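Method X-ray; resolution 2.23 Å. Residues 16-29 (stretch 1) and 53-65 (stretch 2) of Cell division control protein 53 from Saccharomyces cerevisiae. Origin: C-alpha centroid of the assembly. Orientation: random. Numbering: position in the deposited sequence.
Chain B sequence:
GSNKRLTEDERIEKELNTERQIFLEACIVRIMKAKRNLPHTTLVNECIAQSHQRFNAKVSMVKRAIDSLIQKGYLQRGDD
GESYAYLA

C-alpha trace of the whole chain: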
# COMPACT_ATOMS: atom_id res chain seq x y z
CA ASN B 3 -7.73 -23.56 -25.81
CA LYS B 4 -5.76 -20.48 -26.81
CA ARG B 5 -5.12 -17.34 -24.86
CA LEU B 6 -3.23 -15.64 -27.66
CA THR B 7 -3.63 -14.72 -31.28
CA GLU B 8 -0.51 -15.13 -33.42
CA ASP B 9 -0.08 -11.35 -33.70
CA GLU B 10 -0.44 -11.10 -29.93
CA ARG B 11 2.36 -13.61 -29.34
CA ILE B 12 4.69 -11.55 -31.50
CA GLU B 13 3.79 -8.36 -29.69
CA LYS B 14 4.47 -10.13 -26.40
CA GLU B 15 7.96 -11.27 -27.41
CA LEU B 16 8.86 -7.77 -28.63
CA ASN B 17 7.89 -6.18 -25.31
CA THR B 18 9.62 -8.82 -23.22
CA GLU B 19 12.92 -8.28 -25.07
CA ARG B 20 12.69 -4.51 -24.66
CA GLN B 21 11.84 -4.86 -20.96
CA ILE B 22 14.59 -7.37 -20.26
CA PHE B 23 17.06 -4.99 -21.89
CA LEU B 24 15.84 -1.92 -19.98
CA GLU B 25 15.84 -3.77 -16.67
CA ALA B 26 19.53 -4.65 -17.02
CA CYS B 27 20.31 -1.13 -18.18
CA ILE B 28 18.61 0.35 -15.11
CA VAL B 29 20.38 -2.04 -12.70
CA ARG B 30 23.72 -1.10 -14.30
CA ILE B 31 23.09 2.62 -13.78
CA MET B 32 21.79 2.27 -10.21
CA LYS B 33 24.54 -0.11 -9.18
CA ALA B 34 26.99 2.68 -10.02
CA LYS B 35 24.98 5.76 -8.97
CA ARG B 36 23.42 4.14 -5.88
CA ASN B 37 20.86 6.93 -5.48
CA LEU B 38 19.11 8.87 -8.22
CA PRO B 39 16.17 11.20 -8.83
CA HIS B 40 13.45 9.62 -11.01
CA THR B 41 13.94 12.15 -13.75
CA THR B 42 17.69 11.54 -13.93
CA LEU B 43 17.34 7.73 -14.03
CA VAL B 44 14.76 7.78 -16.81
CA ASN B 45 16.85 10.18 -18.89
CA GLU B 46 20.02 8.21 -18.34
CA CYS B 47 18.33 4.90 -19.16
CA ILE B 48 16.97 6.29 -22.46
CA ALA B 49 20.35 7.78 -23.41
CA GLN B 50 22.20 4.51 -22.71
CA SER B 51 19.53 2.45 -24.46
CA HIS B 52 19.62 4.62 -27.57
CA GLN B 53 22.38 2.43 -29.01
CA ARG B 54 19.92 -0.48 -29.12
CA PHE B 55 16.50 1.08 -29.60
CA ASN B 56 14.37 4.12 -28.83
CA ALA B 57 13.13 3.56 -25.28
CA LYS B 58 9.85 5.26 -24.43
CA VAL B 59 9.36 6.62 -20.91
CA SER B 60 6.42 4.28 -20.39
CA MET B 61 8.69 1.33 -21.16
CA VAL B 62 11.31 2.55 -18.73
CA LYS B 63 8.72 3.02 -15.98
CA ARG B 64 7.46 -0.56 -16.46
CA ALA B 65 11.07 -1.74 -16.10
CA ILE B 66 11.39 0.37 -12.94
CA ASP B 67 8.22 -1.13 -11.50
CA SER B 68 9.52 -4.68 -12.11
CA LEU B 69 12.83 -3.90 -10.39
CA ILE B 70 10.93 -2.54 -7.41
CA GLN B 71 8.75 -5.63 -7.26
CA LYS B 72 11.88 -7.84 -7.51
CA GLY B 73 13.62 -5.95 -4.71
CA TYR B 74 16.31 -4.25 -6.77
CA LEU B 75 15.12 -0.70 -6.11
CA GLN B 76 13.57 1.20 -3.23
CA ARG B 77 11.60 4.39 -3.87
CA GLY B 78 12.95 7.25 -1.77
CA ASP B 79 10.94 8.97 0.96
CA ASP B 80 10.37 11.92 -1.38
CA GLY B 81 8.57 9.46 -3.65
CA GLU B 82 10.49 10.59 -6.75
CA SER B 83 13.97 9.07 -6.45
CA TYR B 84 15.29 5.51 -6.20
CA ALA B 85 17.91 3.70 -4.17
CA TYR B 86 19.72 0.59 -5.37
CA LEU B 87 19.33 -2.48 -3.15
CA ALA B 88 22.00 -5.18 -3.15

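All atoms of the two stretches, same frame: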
# COMPACT_ATOMS: atom_id res chain seq x y z
N LEU B 16 8.26 -9.09 -28.45
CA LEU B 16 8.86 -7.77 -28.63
C LEU B 16 8.99 -6.99 -27.33
O LEU B 16 10.06 -6.47 -27.01
CB LEU B 16 8.06 -6.94 -29.63
CG LEU B 16 8.45 -7.11 -31.10
CD1 LEU B 16 7.30 -6.71 -32.01
CD2 LEU B 16 9.70 -6.30 -31.38
N ASN B 17 7.89 -6.90 -26.58
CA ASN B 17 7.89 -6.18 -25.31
C ASN B 17 8.83 -6.78 -24.29
O ASN B 17 9.61 -6.06 -23.64
CB ASN B 17 6.48 -6.08 -24.72
CG ASN B 17 5.62 -5.07 -25.43
OD1 ASN B 17 6.07 -3.97 -25.75
ND2 ASN B 17 4.37 -5.44 -25.70
N THR B 18 8.77 -8.10 -24.15
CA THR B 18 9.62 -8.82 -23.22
C THR B 18 11.11 -8.56 -23.46
O THR B 18 11.88 -8.39 -22.51
CB THR B 18 9.32 -10.34 -23.26
OG1 THR B 18 8.05 -10.59 -22.64
CG2 THR B 18 10.38 -11.12 -22.53
N GLU B 19 11.52 -8.52 -24.73
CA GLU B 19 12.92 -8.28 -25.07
C GLU B 19 13.33 -6.84 -24.80
O GLU B 19 14.46 -6.59 -24.39
CB GLU B 19 13.18 -8.63 -26.53
CG GLU B 19 13.14 -10.12 -26.81
CD GLU B 19 13.20 -10.44 -28.30
OE1 GLU B 19 13.38 -9.49 -29.12
OE2 GLU B 19 13.07 -11.63 -28.65
N ARG B 20 12.43 -5.89 -25.05
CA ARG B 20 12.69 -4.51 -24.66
C ARG B 20 12.84 -4.41 -23.14
O ARG B 20 13.82 -3.85 -22.64
CB ARG B 20 11.57 -3.58 -25.15
CG ARG B 20 11.56 -3.39 -26.68
CD ARG B 20 10.67 -2.24 -27.13
NE ARG B 20 9.25 -2.57 -27.06
CZ ARG B 20 8.48 -2.81 -28.13
NH1 ARG B 20 8.99 -2.74 -29.35
NH2 ARG B 20 7.20 -3.11 -27.96
N GLN B 21 11.87 -4.97 -22.41
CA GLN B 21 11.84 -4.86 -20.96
C GLN B 21 13.05 -5.51 -20.30
O GLN B 21 13.66 -4.92 -19.41
CB GLN B 21 10.54 -5.46 -20.41
CG GLN B 21 9.32 -4.65 -20.85
CD GLN B 21 9.49 -3.17 -20.56
OE1 GLN B 21 9.51 -2.33 -21.47
NE2 GLN B 21 9.66 -2.85 -19.29
N ILE B 22 13.41 -6.70 -20.76
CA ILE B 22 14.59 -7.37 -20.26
C ILE B 22 15.84 -6.51 -20.49
O ILE B 22 16.73 -6.46 -19.64
CB ILE B 22 14.77 -8.75 -20.90
CG1 ILE B 22 13.86 -9.77 -20.20
CG2 ILE B 22 16.24 -9.19 -20.80
CD1 ILE B 22 13.73 -11.09 -20.96
N PHE B 23 15.91 -5.84 -21.64
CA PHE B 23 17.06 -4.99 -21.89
C PHE B 23 17.07 -3.78 -20.95
O PHE B 23 18.10 -3.45 -20.38
CB PHE B 23 17.12 -4.54 -23.36
CG PHE B 23 18.17 -3.50 -23.61
CD1 PHE B 23 19.48 -3.86 -23.88
CD2 PHE B 23 17.85 -2.16 -23.56
CE1 PHE B 23 20.45 -2.89 -24.10
CE2 PHE B 23 18.81 -1.18 -23.77
CZ PHE B 23 20.11 -1.55 -24.04
N LEU B 24 15.91 -3.14 -20.79
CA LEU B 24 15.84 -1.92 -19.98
C LEU B 24 16.05 -2.22 -18.51
O LEU B 24 16.59 -1.39 -17.78
CB LEU B 24 14.50 -1.20 -20.18
CG LEU B 24 14.24 -0.59 -21.55
CD1 LEU B 24 12.78 -0.17 -21.68
CD2 LEU B 24 15.19 0.58 -21.78
N GLU B 25 15.61 -3.39 -18.06
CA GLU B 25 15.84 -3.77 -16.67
C GLU B 25 17.32 -3.89 -16.35
O GLU B 25 17.76 -3.43 -15.30
CB GLU B 25 15.09 -5.06 -16.31
CG GLU B 25 13.59 -4.84 -16.09
CD GLU B 25 12.87 -6.11 -15.66
OE1 GLU B 25 13.45 -6.88 -14.86
OE2 GLU B 25 11.73 -6.33 -16.12
N ALA B 26 18.09 -4.52 -17.24
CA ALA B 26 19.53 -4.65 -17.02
C ALA B 26 20.22 -3.30 -17.12
O ALA B 26 21.14 -2.99 -16.36
CB ALA B 26 20.14 -5.61 -18.00
N CYS B 27 19.77 -2.47 -18.06
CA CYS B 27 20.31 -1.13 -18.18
C CYS B 27 20.12 -0.36 -16.87
O CYS B 27 21.06 0.23 -16.34
CB CYS B 27 19.64 -0.39 -19.34
SG CYS B 27 20.32 1.25 -19.65
N ILE B 28 18.91 -0.40 -16.32
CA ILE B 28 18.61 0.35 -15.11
C ILE B 28 19.45 -0.14 -13.92
O ILE B 28 19.97 0.67 -13.14
CB ILE B 28 17.10 0.26 -14.78
CG1 ILE B 28 16.30 1.09 -15.78
CG2 ILE B 28 16.82 0.75 -13.37
CD1 ILE B 28 14.82 0.88 -15.67
N VAL B 29 19.59 -1.46 -13.79
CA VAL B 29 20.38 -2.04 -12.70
C VAL B 29 21.85 -1.62 -12.79
O VAL B 29 22.49 -1.34 -11.77
CB VAL B 29 20.31 -3.57 -12.70
CG1 VAL B 29 21.26 -4.15 -11.66
CG2 VAL B 29 18.89 -4.03 -12.43
N GLN B 53 21.56 3.26 -28.14
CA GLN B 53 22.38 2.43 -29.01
C GLN B 53 21.54 1.30 -29.62
O GLN B 53 21.68 0.97 -30.79
CB GLN B 53 23.53 1.82 -28.22
CG GLN B 53 23.30 0.36 -27.85
CD GLN B 53 24.18 -0.12 -26.73
OE1 GLN B 53 25.37 0.17 -26.69
NE2 GLN B 53 23.60 -0.89 -25.82
N ARG B 54 20.68 0.72 -28.79
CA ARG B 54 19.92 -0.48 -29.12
C ARG B 54 18.57 -0.15 -29.76
O ARG B 54 18.25 -0.63 -30.84
CB ARG B 54 19.72 -1.32 -27.85
CG ARG B 54 19.19 -2.72 -28.08
CD ARG B 54 20.26 -3.65 -28.62
NE ARG B 54 21.25 -4.01 -27.60
CZ ARG B 54 21.12 -5.03 -26.75
NH1 ARG B 54 20.03 -5.78 -26.78
NH2 ARG B 54 22.08 -5.28 -25.87
N PHE B 55 17.79 0.67 -29.07
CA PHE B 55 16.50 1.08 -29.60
C PHE B 55 16.04 2.36 -28.93
O PHE B 55 16.69 2.86 -28.01
CB PHE B 55 15.45 -0.03 -29.44
CG PHE B 55 14.97 -0.19 -28.03
CD1 PHE B 55 13.78 0.41 -27.62
CD2 PHE B 55 15.69 -0.94 -27.12
CE1 PHE B 55 13.33 0.26 -26.32
CE2 PHE B 55 15.24 -1.09 -25.81
CZ PHE B 55 14.06 -0.48 -25.41
N ASN B 56 14.91 2.90 -29.40
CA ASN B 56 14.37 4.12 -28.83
C ASN B 56 13.40 3.84 -27.68
O ASN B 56 12.20 3.62 -27.89
CB ASN B 56 13.71 4.98 -29.90
CG ASN B 56 13.18 6.28 -29.34
OD1 ASN B 56 11.98 6.58 -29.44
ND2 ASN B 56 14.06 7.06 -28.72
N ALA B 57 13.92 3.86 -26.46
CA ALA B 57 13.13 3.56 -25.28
C ALA B 57 12.15 4.68 -24.97
O ALA B 57 12.53 5.84 -24.86
CB ALA B 57 14.05 3.31 -24.09
N LYS B 58 10.87 4.32 -24.85
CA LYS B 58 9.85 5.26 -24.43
C LYS B 58 9.80 5.30 -22.90
O LYS B 58 10.08 4.30 -22.23
CB LYS B 58 8.48 4.85 -24.97
CG LYS B 58 8.35 4.91 -26.49
CD LYS B 58 8.49 6.33 -27.02
CE LYS B 58 8.35 6.32 -28.54
NZ LYS B 58 8.16 7.69 -29.09
N VAL B 59 9.40 6.45 -22.35
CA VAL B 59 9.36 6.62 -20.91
C VAL B 59 8.49 5.53 -20.28
O VAL B 59 8.85 4.93 -19.26
CB VAL B 59 8.83 8.01 -20.52
CG1 VAL B 59 8.55 8.10 -19.02
CG2 VAL B 59 9.81 9.10 -20.96
N SER B 60 7.35 5.28 -20.90
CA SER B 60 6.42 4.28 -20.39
C SER B 60 7.07 2.91 -20.30
O SER B 60 6.76 2.13 -19.40
CB SER B 60 5.17 4.21 -21.28
OG SER B 60 5.49 3.69 -22.55
N MET B 61 7.98 2.60 -21.22
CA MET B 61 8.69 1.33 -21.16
C MET B 61 9.65 1.32 -19.99
O MET B 61 9.77 0.32 -19.28
CB MET B 61 9.48 1.06 -22.43
CG MET B 61 8.63 0.93 -23.66
SD MET B 61 9.69 0.99 -25.10
CE MET B 61 8.45 0.89 -26.41
N VAL B 62 10.34 2.44 -19.81
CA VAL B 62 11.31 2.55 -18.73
C VAL B 62 10.64 2.43 -17.36
O VAL B 62 11.14 1.74 -16.47
CB VAL B 62 12.12 3.85 -18.80
CG1 VAL B 62 13.11 3.94 -17.62
CG2 VAL B 62 12.89 3.91 -20.11
N LYS B 63 9.49 3.08 -17.21
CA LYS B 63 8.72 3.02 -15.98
C LYS B 63 8.24 1.60 -15.66
O LYS B 63 8.27 1.21 -14.50
CB LYS B 63 7.56 4.00 -16.04
CG LYS B 63 8.03 5.43 -16.19
CD LYS B 63 6.91 6.41 -15.98
CE LYS B 63 6.37 6.32 -14.58
NZ LYS B 63 5.13 7.11 -14.42
N ARG B 64 7.79 0.85 -16.67
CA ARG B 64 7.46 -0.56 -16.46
C ARG B 64 8.67 -1.33 -15.93
O ARG B 64 8.56 -2.10 -14.97
CB ARG B 64 6.92 -1.23 -17.74
CG ARG B 64 5.55 -0.69 -18.17
CD ARG B 64 4.78 -1.66 -19.09
NE ARG B 64 5.53 -2.03 -20.29
CZ ARG B 64 5.69 -1.26 -21.36
NH1 ARG B 64 5.15 -0.05 -21.39
NH2 ARG B 64 6.38 -1.70 -22.39
N ALA B 65 9.83 -1.12 -16.55
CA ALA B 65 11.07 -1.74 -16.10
C ALA B 65 11.35 -1.37 -14.63
O ALA B 65 11.71 -2.23 -13.81
CB ALA B 65 12.23 -1.32 -17.01
O HOH W 1 8.29 -2.92 -23.56

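Phe23, Ala65 and Phe55 cover more surface than any other residues here. The helix of stretch 1 crosses the helix beginning at Val59 at 68°, with the axes 8.9 Å apart, and Ala65 marks the tightest point, its CA 5.2 Å from the CA of Glu25. Its methyl is a small knob set among Gln21, Leu24, Glu25 and Ile28; Ala65 CB lies 3.7 Å from Ile28 CD1 and 3.9 Å from Leu24 CB.

Away from the Ala65 knob, Phe55 from the loop meets Phe23 from the helix. Phe55 offers its edge to Leu24 and Phe23 and one face to Arg20, whose CG stands 4.2 Å from the ring centroid, so the aliphatic part of an arginine serves as a lid. Phe23 repeats the device: Arg54 CB sits over its face, also 4.2 Å from the centroid. The two rings meet obliquely, planes at 68°, with Phe23 CD2 3.6 Å from Phe55 CE2.

Leu24 links the two regions, placing CD2 3.8 Å from Ala57 CB and CD1 3.6 Å from Met61 CB.

Polarity is confined to few places. Gln21 NE2 donates to Met61 O at 3.2 Å, a carbonyl that also accepts from Ala65 N within its helix, and the oxygen of water 1 lies 2.5 Å from Gln21 OE1 and takes a weak hydrogen bond from Arg64 NH2 at 2.6 Å, so it stands between the stretches.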